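Local atomic coordinates of endonuclease PI-MtuI (Mycobacterium tuberculosis, PDB entry 2IMZ), a protein that probably catalyses protein splicing, excising itself from a RecA precursor and joining the flanking segments. Residues Ile57-Ala62 with Ser135-Leu141; Gly64-Trp68 with Val160-Val164; Asp21-Gly25 with Ser47-Gln51; Ile8-Val12 with Ile29-Ala33. The protein carries 1 engineered substitution. One frame throughout, in Å; residues are numbered along the deposited sequence.

Contact 1. Residues Ile57-Ala62 with Ser135-Leu141; sequences IGLRIA and SVIREVL
A salt bridge ties the two strands together outside their backbone ladder: R60 NE lies 3.0 Å from E139 OE1, and R60 NH2 also donates to E139 OE1 at 3.3 Å. R60 and E139 pair across the strands on one face, and their t, t beginnings carry the charged ends together. Beneath them, 57-61 and 135-141 run antiparallel, at 170° and 4.6 Å between axes. G58 and L141 form a hydrogen-bonded pair, with G58 N to L141 O at 3.3 Å and L141 N to G58 O at 2.7 Å; R60 N reaches E139 O at 2.9 Å. A classic beta bulge follows. R138, helical at -89/-27, and E139 both face R60, whose O accepts from R138 N at 2.7 Å and weakly from E139 N at 3.3 Å. The register thereby slips by one, pairing I61 with I137, and A62 N bonds V136 O at 2.9 Å. On the other face, L59 CD2 meets V140 CG2 at 4.0 Å and I61 CD1 meets I137 CG1 at 4.1 Å, next to L87. The chemistry is two-sided: the salt bridge shares its face with apolar L141, while L59, I61, I137 and V140 make the other aliphatic.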
loop_
_atom_site.group_PDB
_atom_site.type_symbol
_atom_site.label_atom_id
_atom_site.label_comp_id
_atom_site.label_asym_id
_atom_site.label_seq_id
_atom_site.Cartn_x
_atom_site.Cartn_y
_atom_site.Cartn_z
ATOM N N ILE A 57 10.367 7.490 12.089
ATOM C CA ILE A 57 9.993 8.240 13.275
ATOM C C ILE A 57 9.238 7.277 14.184
ATOM O O ILE A 57 8.847 6.193 13.746
ATOM C CB ILE A 57 9.129 9.485 12.928
ATOM C CG1 ILE A 57 7.913 9.103 12.081
ATOM C CG2 ILE A 57 9.991 10.505 12.201
ATOM C CD1 ILE A 57 6.748 8.561 12.884
ATOM N N GLY A 58 9.050 7.658 15.442
ATOM C CA GLY A 58 8.373 6.776 16.375
ATOM C C GLY A 58 7.116 7.324 17.012
ATOM O O GLY A 58 7.023 8.509 17.341
ATOM N N LEU A 59 6.137 6.444 17.192
ATOM C CA LEU A 59 4.873 6.816 17.805
ATOM C C LEU A 59 4.584 5.861 18.950
ATOM O O LEU A 59 4.289 4.687 18.717
ATOM C CB LEU A 59 3.739 6.738 16.776
ATOM C CG LEU A 59 3.913 7.567 15.495
ATOM C CD1 LEU A 59 2.751 7.296 14.549
ATOM C CD2 LEU A 59 3.986 9.047 15.844
ATOM N N ARG A 60 4.698 6.345 20.187
ATOM C CA ARG A 60 4.396 5.496 21.333
ATOM C C ARG A 60 2.897 5.615 21.538
ATOM O O ARG A 60 2.368 6.707 21.737
ATOM C CB ARG A 60 5.141 5.945 22.595
ATOM C CG ARG A 60 4.968 4.961 23.753
ATOM C CD ARG A 60 6.021 5.171 24.836
ATOM N NE ARG A 60 5.943 6.505 25.424
ATOM C CZ ARG A 60 5.037 6.885 26.319
ATOM N NH1 ARG A 60 4.118 6.030 26.748
ATOM N NH2 ARG A 60 5.048 8.129 26.782
ATOM N N ILE A 61 2.221 4.475 21.481
ATOM C CA ILE A 61 0.774 4.413 21.607
ATOM C C ILE A 61 0.360 4.162 23.049
ATOM O O ILE A 61 1.126 3.587 23.821
ATOM C CB ILE A 61 0.231 3.271 20.717
ATOM C CG1 ILE A 61 0.867 3.360 19.324
ATOM C CG2 ILE A 61 -1.291 3.326 20.640
ATOM C CD1 ILE A 61 0.673 4.692 18.613
ATOM N N ALA A 62 -0.841 4.610 23.418
ATOM C CA ALA A 62 -1.334 4.371 24.774
ATOM C C ALA A 62 -1.249 2.859 24.963
ATOM O O ALA A 62 -1.655 2.098 24.085
ATOM C CB ALA A 62 -2.782 4.849 24.911
ATOM N N SER A 135 -6.984 4.324 19.969
ATOM C CA SER A 135 -6.102 4.660 21.078
ATOM C C SER A 135 -5.292 5.888 20.709
ATOM O O SER A 135 -4.970 6.096 19.542
ATOM C CB SER A 135 -5.166 3.492 21.388
ATOM O OG SER A 135 -5.895 2.396 21.908
ATOM N N VAL A 136 -4.962 6.702 21.708
ATOM C CA VAL A 136 -4.205 7.916 21.467
ATOM C C VAL A 136 -2.699 7.717 21.440
ATOM O O VAL A 136 -2.164 6.775 22.030
ATOM C CB VAL A 136 -4.523 8.994 22.533
ATOM C CG1 VAL A 136 -5.998 9.344 22.486
ATOM C CG2 VAL A 136 -4.135 8.496 23.922
ATOM N N ILE A 137 -2.026 8.614 20.728
ATOM C CA ILE A 137 -0.574 8.612 20.631
ATOM C C ILE A 137 -0.085 9.338 21.883
ATOM O O ILE A 137 -0.488 10.475 22.149
ATOM C CB ILE A 137 -0.101 9.372 19.375
ATOM C CG1 ILE A 137 -0.493 8.585 18.120
ATOM C CG2 ILE A 137 1.403 9.581 19.422
ATOM C CD1 ILE A 137 -0.284 9.346 16.828
ATOM N N ARG A 138 0.772 8.679 22.656
ATOM C CA ARG A 138 1.283 9.266 23.891
ATOM C C ARG A 138 2.547 10.089 23.666
ATOM O O ARG A 138 2.830 11.021 24.421
ATOM C CB ARG A 138 1.593 8.163 24.914
ATOM C CG ARG A 138 0.477 7.142 25.118
ATOM C CD ARG A 138 -0.334 7.345 26.396
ATOM N NE ARG A 138 -1.116 8.570 26.385
ATOM C CZ ARG A 138 -2.236 8.757 27.080
ATOM N NH1 ARG A 138 -2.727 7.794 27.852
ATOM N NH2 ARG A 138 -2.873 9.914 26.999
ATOM N N GLU A 139 3.306 9.752 22.628
ATOM C CA GLU A 139 4.554 10.451 22.371
ATOM C C GLU A 139 5.079 10.264 20.949
ATOM O O GLU A 139 4.942 9.191 20.361
ATOM C CB GLU A 139 5.602 9.960 23.377
ATOM C CG GLU A 139 7.004 10.508 23.191
ATOM C CD GLU A 139 8.004 9.881 24.151
ATOM O OE1 GLU A 139 7.615 8.985 24.936
ATOM O OE2 GLU A 139 9.185 10.280 24.115
ATOM N N VAL A 140 5.671 11.322 20.400
ATOM C CA VAL A 140 6.262 11.272 19.066
ATOM C C VAL A 140 7.777 11.311 19.260
ATOM O O VAL A 140 8.308 12.236 19.881
ATOM C CB VAL A 140 5.821 12.471 18.200
ATOM C CG1 VAL A 140 6.555 12.448 16.865
ATOM C CG2 VAL A 140 4.313 12.422 17.976
ATOM N N LEU A 141 8.466 10.296 18.742
ATOM C CA LEU A 141 9.918 10.201 18.879
ATOM C C LEU A 141 10.664 10.693 17.645
ATOM O O LEU A 141 10.194 10.536 16.516
ATOM C CB LEU A 141 10.332 8.755 19.178
ATOM C CG LEU A 141 9.868 8.107 20.488
ATOM C CD1 LEU A 141 10.342 8.942 21.663
ATOM C CD2 LEU A 141 8.356 7.968 20.504
#

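Contact 2. Residues Gly64-Trp68 with Val160-Val164. Engineered in segment 64-68: L67 (natural residue Val).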
loop_
_atom_site.group_PDB
_atom_site.type_symbol
_atom_site.label_atom_id
_atom_site.label_comp_id
_atom_site.label_asym_id
_atom_site.label_seq_id
_atom_site.Cartn_x
_atom_site.Cartn_y
_atom_site.Cartn_z
ATOM N N GLY A 64 1.691 1.451 25.590
ATOM C CA GLY A 64 3.123 1.208 25.561
ATOM C C GLY A 64 3.813 0.772 24.287
ATOM O O GLY A 64 5.041 0.846 24.221
ATOM N N ALA A 65 3.067 0.314 23.287
ATOM C CA ALA A 65 3.705 -0.125 22.045
ATOM C C ALA A 65 4.284 1.084 21.321
ATOM O O ALA A 65 3.773 2.191 21.447
ATOM C CB ALA A 65 2.694 -0.837 21.153
ATOM N N ILE A 66 5.368 0.878 20.578
ATOM C CA ILE A 66 5.971 1.973 19.831
ATOM C C ILE A 66 6.114 1.587 18.373
ATOM O O ILE A 66 6.839 0.657 18.030
ATOM C CB ILE A 66 7.369 2.361 20.361
ATOM C CG1 ILE A 66 7.269 2.875 21.799
ATOM C CG2 ILE A 66 7.968 3.452 19.470
ATOM C CD1 ILE A 66 8.606 3.319 22.388
ATOM N N LEU A 67 5.408 2.308 17.516
ATOM C CA LEU A 67 5.463 2.046 16.089
ATOM C C LEU A 67 6.555 2.901 15.452
ATOM O O LEU A 67 6.496 4.128 15.501
ATOM C CB LEU A 67 4.116 2.377 15.449
ATOM C CG LEU A 67 4.020 2.208 13.929
ATOM C CD1 LEU A 67 4.169 0.736 13.554
ATOM C CD2 LEU A 67 2.694 2.748 13.448
ATOM N N TRP A 68 7.560 2.246 14.879
ATOM C CA TRP A 68 8.644 2.945 14.193
ATOM C C TRP A 68 8.397 2.750 12.701
ATOM O O TRP A 68 8.446 1.627 12.198
ATOM C CB TRP A 68 10.008 2.359 14.564
ATOM C CG TRP A 68 10.465 2.700 15.956
ATOM C CD1 TRP A 68 10.410 1.900 17.059
ATOM C CD2 TRP A 68 11.059 3.929 16.381
ATOM N NE1 TRP A 68 10.939 2.555 18.149
ATOM C CE2 TRP A 68 11.345 3.804 17.758
ATOM C CE3 TRP A 68 11.380 5.128 15.730
ATOM C CZ2 TRP A 68 11.939 4.834 18.498
ATOM C CZ3 TRP A 68 11.969 6.153 16.466
ATOM C CH2 TRP A 68 12.242 5.996 17.836
ATOM N N VAL A 160 -2.035 -5.254 11.321
ATOM C CA VAL A 160 -1.770 -4.662 12.614
ATOM C C VAL A 160 -0.286 -4.826 12.909
ATOM O O VAL A 160 0.255 -5.929 12.843
ATOM C CB VAL A 160 -2.611 -5.341 13.718
ATOM C CG1 VAL A 160 -2.106 -4.923 15.096
ATOM C CG2 VAL A 160 -4.073 -4.948 13.555
ATOM N N ALA A 161 0.367 -3.702 13.192
ATOM C CA ALA A 161 1.788 -3.666 13.522
ATOM C C ALA A 161 1.869 -2.869 14.818
ATOM O O ALA A 161 1.332 -1.761 14.892
ATOM C CB ALA A 161 2.569 -2.964 12.412
ATOM N N GLU A 162 2.533 -3.427 15.828
ATOM C CA GLU A 162 2.641 -2.782 17.134
ATOM C C GLU A 162 1.237 -2.453 17.655
ATOM O O GLU A 162 1.028 -1.449 18.343
ATOM C CB GLU A 162 3.485 -1.503 17.059
ATOM C CG GLU A 162 4.976 -1.743 16.852
ATOM C CD GLU A 162 5.604 -2.536 17.983
ATOM O OE1 GLU A 162 5.261 -2.273 19.154
ATOM O OE2 GLU A 162 6.453 -3.409 17.707
ATOM N N GLY A 163 0.282 -3.315 17.313
ATOM C CA GLY A 163 -1.092 -3.140 17.750
ATOM C C GLY A 163 -1.916 -2.087 17.028
ATOM O O GLY A 163 -3.089 -1.909 17.350
ATOM N N VAL A 164 -1.322 -1.417 16.042
ATOM C CA VAL A 164 -1.990 -0.353 15.288
ATOM C C VAL A 164 -2.284 -0.801 13.855
ATOM O O VAL A 164 -1.458 -1.466 13.241
ATOM C CB VAL A 164 -1.081 0.903 15.221
ATOM C CG1 VAL A 164 -1.774 2.021 14.453
ATOM C CG2 VAL A 164 -0.726 1.362 16.625
HETATM O O HOH W 1 8.720 -1.493 17.361
#
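V160 and A161 end a short strand, where A161 CB lies 4.2 Å from L67 CD1. L67 is engineered, valine in the natural sequence; as deposited, its t, p side chain brings CD1 to the turn. From A161 to V164 the chain makes a type I' beta turn, closed by A161 N to V164 O and V164 N to A161 O, each 2.9 Å. This tight hairpin joins strands 159-161 and 164-166 near the C-terminal end of the intein splicing domain. E162, at its first corner with a positive phi, carries most of the contact. E162 CG packs 3.3 Å from I66 O, and E162 O sits 3.3 Å from A65 CB. The carboxylate's main partner is R7, a salt bridge through OE1, while I66 N adds a weak hydrogen bond to E162 OE1 at 3.5 Å. A water donates to I66 O at 2.9 Å and, weakly, to E162 OE2 at 3.0 Å. Past G163, V164 turns its CB toward 64-68 and packs on I61.

Contact 3. Residues Asp21-Gly25 with Ser47-Gln51; sequences DVVDG and SWFDQ
Apolar packing carries this helix-to-strand contact, with no direct hydrogen bond across it. Segment 21-24 belongs to a short helix, with G25 N bonded to D21 O at 3.1 Å; 47-51 is extended strand. V23 and W48 come closest, 5.1 Å between CA atoms. W48, chi1 m and chi2 -93°, points its CB toward the helix, and its CD1 lies 3.3 Å from V22 O and 3.9 Å from V22 CG1. V23, chi1 t, fits over the strand: its CG1 lies 4.2 Å from both W48 CB and D50 CB, while its CG2 lies 3.8 Å from F49 O. The polar part is mediated by water. D24 OD1 and D50 OD2 are like charges 4.5 Å apart, and one water between them donates to both, at 2.6 Å to D24 OD1 and 2.7 Å to D50 OD2. The indole NH of W48 goes instead to the carbonyl of K27. This is plain packing of a short helix on a sheet strand. The CB of F49 points away from the helix, and its side chain packs on E152, a zinc ligand on antiparallel neighbour strand 134-153, and on K74 of the second subunit.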
loop_
_atom_site.group_PDB
_atom_site.type_symbol
_atom_site.label_atom_id
_atom_site.label_comp_id
_atom_site.label_asym_id
_atom_site.label_seq_id
_atom_site.Cartn_x
_atom_site.Cartn_y
_atom_site.Cartn_z
ATOM N N ASP A 21 12.151 -10.863 10.668
ATOM C CA ASP A 21 12.195 -12.320 10.638
ATOM C C ASP A 21 11.173 -12.841 9.641
ATOM O O ASP A 21 11.404 -13.841 8.954
ATOM C CB ASP A 21 11.905 -12.909 12.021
ATOM C CG ASP A 21 12.930 -12.499 13.057
ATOM O OD1 ASP A 21 14.087 -12.221 12.678
ATOM O OD2 ASP A 21 12.585 -12.469 14.256
ATOM N N VAL A 22 10.033 -12.160 9.567
ATOM C CA VAL A 22 8.987 -12.552 8.638
ATOM C C VAL A 22 9.483 -12.378 7.207
ATOM O O VAL A 22 9.258 -13.239 6.357
ATOM C CB VAL A 22 7.716 -11.698 8.846
ATOM C CG1 VAL A 22 6.652 -12.077 7.836
ATOM C CG2 VAL A 22 7.187 -11.907 10.256
ATOM N N VAL A 23 10.165 -11.268 6.945
ATOM C CA VAL A 23 10.686 -11.002 5.605
ATOM C C VAL A 23 11.888 -11.884 5.254
ATOM O O VAL A 23 11.947 -12.441 4.153
ATOM C CB VAL A 23 11.081 -9.511 5.447
ATOM C CG1 VAL A 23 11.826 -9.301 4.132
ATOM C CG2 VAL A 23 9.825 -8.642 5.473
ATOM N N ASP A 24 12.837 -12.017 6.177
ATOM C CA ASP A 24 14.024 -12.838 5.920
ATOM C C ASP A 24 13.661 -14.294 5.648
ATOM O O ASP A 24 14.328 -14.973 4.861
ATOM C CB ASP A 24 15.006 -12.779 7.095
ATOM C CG ASP A 24 15.565 -11.387 7.329
ATOM O OD1 ASP A 24 15.715 -10.621 6.352
ATOM O OD2 ASP A 24 15.872 -11.062 8.496
ATOM N N GLY A 25 12.604 -14.779 6.294
ATOM C CA GLY A 25 12.194 -16.155 6.083
ATOM C C GLY A 25 10.985 -16.311 5.179
ATOM O O GLY A 25 10.506 -17.422 4.974
ATOM N N SER A 47 3.473 -11.466 0.164
ATOM C CA SER A 47 4.682 -10.859 -0.395
ATOM C C SER A 47 5.524 -10.285 0.734
ATOM O O SER A 47 4.988 -9.838 1.751
ATOM C CB SER A 47 4.334 -9.743 -1.384
ATOM O OG SER A 47 3.582 -10.232 -2.475
ATOM N N TRP A 48 6.841 -10.289 0.540
ATOM C CA TRP A 48 7.790 -9.807 1.543
ATOM C C TRP A 48 8.783 -8.832 0.916
ATOM O O TRP A 48 9.352 -9.115 -0.141
ATOM C CB TRP A 48 8.558 -10.997 2.127
ATOM C CG TRP A 48 7.668 -12.058 2.683
ATOM C CD1 TRP A 48 7.253 -12.186 3.976
ATOM C CD2 TRP A 48 7.024 -13.105 1.949
ATOM N NE1 TRP A 48 6.388 -13.245 4.094
ATOM C CE2 TRP A 48 6.228 -13.828 2.865
ATOM C CE3 TRP A 48 7.040 -13.501 0.603
ATOM C CZ2 TRP A 48 5.452 -14.928 2.480
ATOM C CZ3 TRP A 48 6.267 -14.597 0.219
ATOM C CH2 TRP A 48 5.484 -15.297 1.158
ATOM N N PHE A 49 9.011 -7.697 1.573
ATOM C CA PHE A 49 9.943 -6.711 1.039
ATOM C C PHE A 49 10.972 -6.190 2.036
ATOM O O PHE A 49 10.626 -5.763 3.140
ATOM C CB PHE A 49 9.179 -5.519 0.454
ATOM C CG PHE A 49 8.086 -5.907 -0.498
ATOM C CD1 PHE A 49 6.821 -6.242 -0.026
ATOM C CD2 PHE A 49 8.330 -5.969 -1.867
ATOM C CE1 PHE A 49 5.810 -6.636 -0.906
ATOM C CE2 PHE A 49 7.327 -6.361 -2.756
ATOM C CZ PHE A 49 6.065 -6.696 -2.270
ATOM N N ASP A 50 12.242 -6.253 1.646
ATOM C CA ASP A 50 13.335 -5.731 2.463
ATOM C C ASP A 50 13.577 -4.377 1.807
ATOM O O ASP A 50 14.136 -4.304 0.714
ATOM C CB ASP A 50 14.581 -6.608 2.340
ATOM C CG ASP A 50 15.723 -6.125 3.217
ATOM O OD1 ASP A 50 15.960 -4.900 3.271
ATOM O OD2 ASP A 50 16.393 -6.970 3.845
ATOM N N GLN A 51 13.153 -3.312 2.477
ATOM C CA GLN A 51 13.251 -1.963 1.937
ATOM C C GLN A 51 14.528 -1.176 2.203
ATOM O O GLN A 51 14.614 -0.001 1.840
ATOM C CB GLN A 51 12.046 -1.154 2.421
ATOM C CG GLN A 51 10.708 -1.854 2.205
ATOM C CD GLN A 51 10.344 -2.001 0.739
ATOM O OE1 GLN A 51 9.296 -1.525 0.299
ATOM N NE2 GLN A 51 11.203 -2.662 -0.023
HETATM O O HOH W 2 15.686 -9.544 3.999
#

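Contact 4. Residues Ile8-Val12 with Ile29-Ala33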
loop_
_atom_site.group_PDB
_atom_site.type_symbol
_atom_site.label_atom_id
_atom_site.label_comp_id
_atom_site.label_asym_id
_atom_site.label_seq_id
_atom_site.Cartn_x
_atom_site.Cartn_y
_atom_site.Cartn_z
ATOM N N ILE A 8 4.505 -7.897 14.738
ATOM C CA ILE A 8 3.293 -8.228 13.993
ATOM C C ILE A 8 2.584 -9.417 14.632
ATOM O O ILE A 8 3.159 -10.497 14.756
ATOM C CB ILE A 8 3.624 -8.608 12.535
ATOM C CG1 ILE A 8 4.478 -7.517 11.881
ATOM C CG2 ILE A 8 2.333 -8.822 11.747
ATOM C CD1 ILE A 8 3.813 -6.169 11.821
ATOM N N PHE A 9 1.334 -9.206 15.028
ATOM C CA PHE A 9 0.526 -10.238 15.670
ATOM C C PHE A 9 -0.185 -11.146 14.668
ATOM O O PHE A 9 -0.861 -10.666 13.764
ATOM C CB PHE A 9 -0.507 -9.555 16.577
ATOM C CG PHE A 9 -1.516 -10.494 17.194
ATOM C CD1 PHE A 9 -1.106 -11.598 17.932
ATOM C CD2 PHE A 9 -2.879 -10.227 17.089
ATOM C CE1 PHE A 9 -2.043 -12.421 18.564
ATOM C CE2 PHE A 9 -3.821 -11.044 17.716
ATOM C CZ PHE A 9 -3.401 -12.141 18.455
ATOM N N ASP A 10 -0.015 -12.459 14.831
ATOM C CA ASP A 10 -0.678 -13.444 13.973
ATOM C C ASP A 10 -1.855 -13.930 14.821
ATOM O O ASP A 10 -1.668 -14.687 15.772
ATOM C CB ASP A 10 0.257 -14.617 13.659
ATOM C CG ASP A 10 -0.404 -15.668 12.780
ATOM O OD1 ASP A 10 -1.620 -15.888 12.941
ATOM O OD2 ASP A 10 0.289 -16.284 11.941
ATOM N N PRO A 11 -3.079 -13.488 14.490
ATOM C CA PRO A 11 -4.289 -13.864 15.228
ATOM C C PRO A 11 -4.668 -15.337 15.190
ATOM O O PRO A 11 -5.444 -15.802 16.029
ATOM C CB PRO A 11 -5.356 -12.980 14.596
ATOM C CG PRO A 11 -4.911 -12.920 13.171
ATOM C CD PRO A 11 -3.426 -12.660 13.319
ATOM N N VAL A 12 -4.122 -16.066 14.226
ATOM C CA VAL A 12 -4.424 -17.486 14.094
ATOM C C VAL A 12 -3.636 -18.334 15.091
ATOM O O VAL A 12 -4.199 -19.195 15.771
ATOM C CB VAL A 12 -4.122 -17.978 12.671
ATOM C CG1 VAL A 12 -4.396 -19.481 12.566
ATOM C CG2 VAL A 12 -4.970 -17.214 11.675
ATOM N N ILE A 29 2.788 -15.920 7.480
ATOM C CA ILE A 29 2.011 -15.767 8.702
ATOM C C ILE A 29 0.684 -15.101 8.372
ATOM O O ILE A 29 0.492 -14.594 7.266
ATOM C CB ILE A 29 2.730 -14.856 9.729
ATOM C CG1 ILE A 29 2.829 -13.427 9.183
ATOM C CG2 ILE A 29 4.110 -15.411 10.053
ATOM C CD1 ILE A 29 3.243 -12.397 10.227
ATOM N N HIS A 30 -0.241 -15.138 9.324
ATOM C CA HIS A 30 -1.519 -14.460 9.163
ATOM C C HIS A 30 -1.393 -13.190 9.989
ATOM O O HIS A 30 -0.587 -13.127 10.921
ATOM C CB HIS A 30 -2.683 -15.292 9.705
ATOM C CG HIS A 30 -3.161 -16.344 8.757
ATOM N ND1 HIS A 30 -2.568 -17.584 8.658
ATOM C CD2 HIS A 30 -4.156 -16.327 7.839
ATOM C CE1 HIS A 30 -3.176 -18.284 7.716
ATOM N NE2 HIS A 30 -4.142 -17.545 7.204
ATOM N N VAL A 31 -2.174 -12.178 9.636
ATOM C CA VAL A 31 -2.156 -10.918 10.368
ATOM C C VAL A 31 -3.589 -10.501 10.622
ATOM O O VAL A 31 -4.524 -11.090 10.077
ATOM C CB VAL A 31 -1.490 -9.780 9.553
ATOM C CG1 VAL A 31 -0.077 -10.159 9.176
ATOM C CG2 VAL A 31 -2.324 -9.468 8.310
ATOM N N VAL A 32 -3.758 -9.497 11.473
ATOM C CA VAL A 32 -5.081 -8.951 11.732
ATOM C C VAL A 32 -5.215 -7.876 10.661
ATOM O O VAL A 32 -4.435 -6.921 10.633
ATOM C CB VAL A 32 -5.174 -8.275 13.114
ATOM C CG1 VAL A 32 -6.540 -7.601 13.261
ATOM C CG2 VAL A 32 -4.965 -9.298 14.216
ATOM N N ALA A 33 -6.182 -8.045 9.765
ATOM C CA ALA A 33 -6.398 -7.083 8.692
ATOM C C ALA A 33 -7.768 -6.442 8.814
ATOM O O ALA A 33 -8.744 -7.104 9.164
ATOM C CB ALA A 33 -6.262 -7.776 7.336
HETATM O O HOH W 3 -1.311 -8.256 12.629
HETATM O O HOH W 4 -0.894 -18.566 10.657
#
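Two segments whose end-to-end directions lie 94° apart illustrate how chains can cross and interlock without forming a beta ladder; the CA atoms of D10 and V31 approach to 4.6 Å at the crossing. P11 is one close-fitting bump. P11 CD sits 3.5 Å from V31 C, against the backbone, while P11 CB meets V32 CG2 at 3.7 Å. That same V32 methyl projects between P11 and F9, touching F9 CD2 at 3.7 Å. On the inner side, I8 CG2 rests in the shallow groove where I29 and V31 meet, 4.0 Å from I29 CD1 and 3.8 Å from V31 CG1. At the outer end, V12 CG2 rests over the face of the H30 ring, 4.0 Å from its centroid, a CH-pi contact. D10 OD2 accepts from H30 N at 2.9 Å, and a water bridges D10 OD2, at 2.9 Å, to H30 ND1, at 2.8 Å. A second water spans the backbones, donating to F9 O at 2.7 Å and accepting from V32 N at 3.0 Å. D10 OD1, meanwhile, takes V12 N at 2.8 Å, and also T13 N, so one carboxylate both shapes its own chain and holds the crossing strand. The first of these bonds makes an Asx turn, placed here just beyond F9 of the intein splicing fold, where segment 8-12 crosses the start of strand 30-34.

Overall arrangement
The four contacts show how a compact, mostly beta domain is closed by pairings from 17 to 92 residues apart. Contact 4 opens first and alternates with contact 3 along the chain; both close before contacts 1 and 2, which alternate in turn. All four reach the six-stranded antiparallel sheet, in which the long strand 134-153 pairs with both 40-52 and 54-61. Contacts 1 and 2 are neighbours, centres about 9 Å apart, joined where strands 54-61 and 66-69 pair. Contact 2 also touches contact 4, centres about 13 Å apart, as A161 and V160 pack on I8 and V32. Contacts 1 and 3, centres about 25 Å apart, flank the chain's centre, consistent with the beta-rich Hint fold of splicing domains.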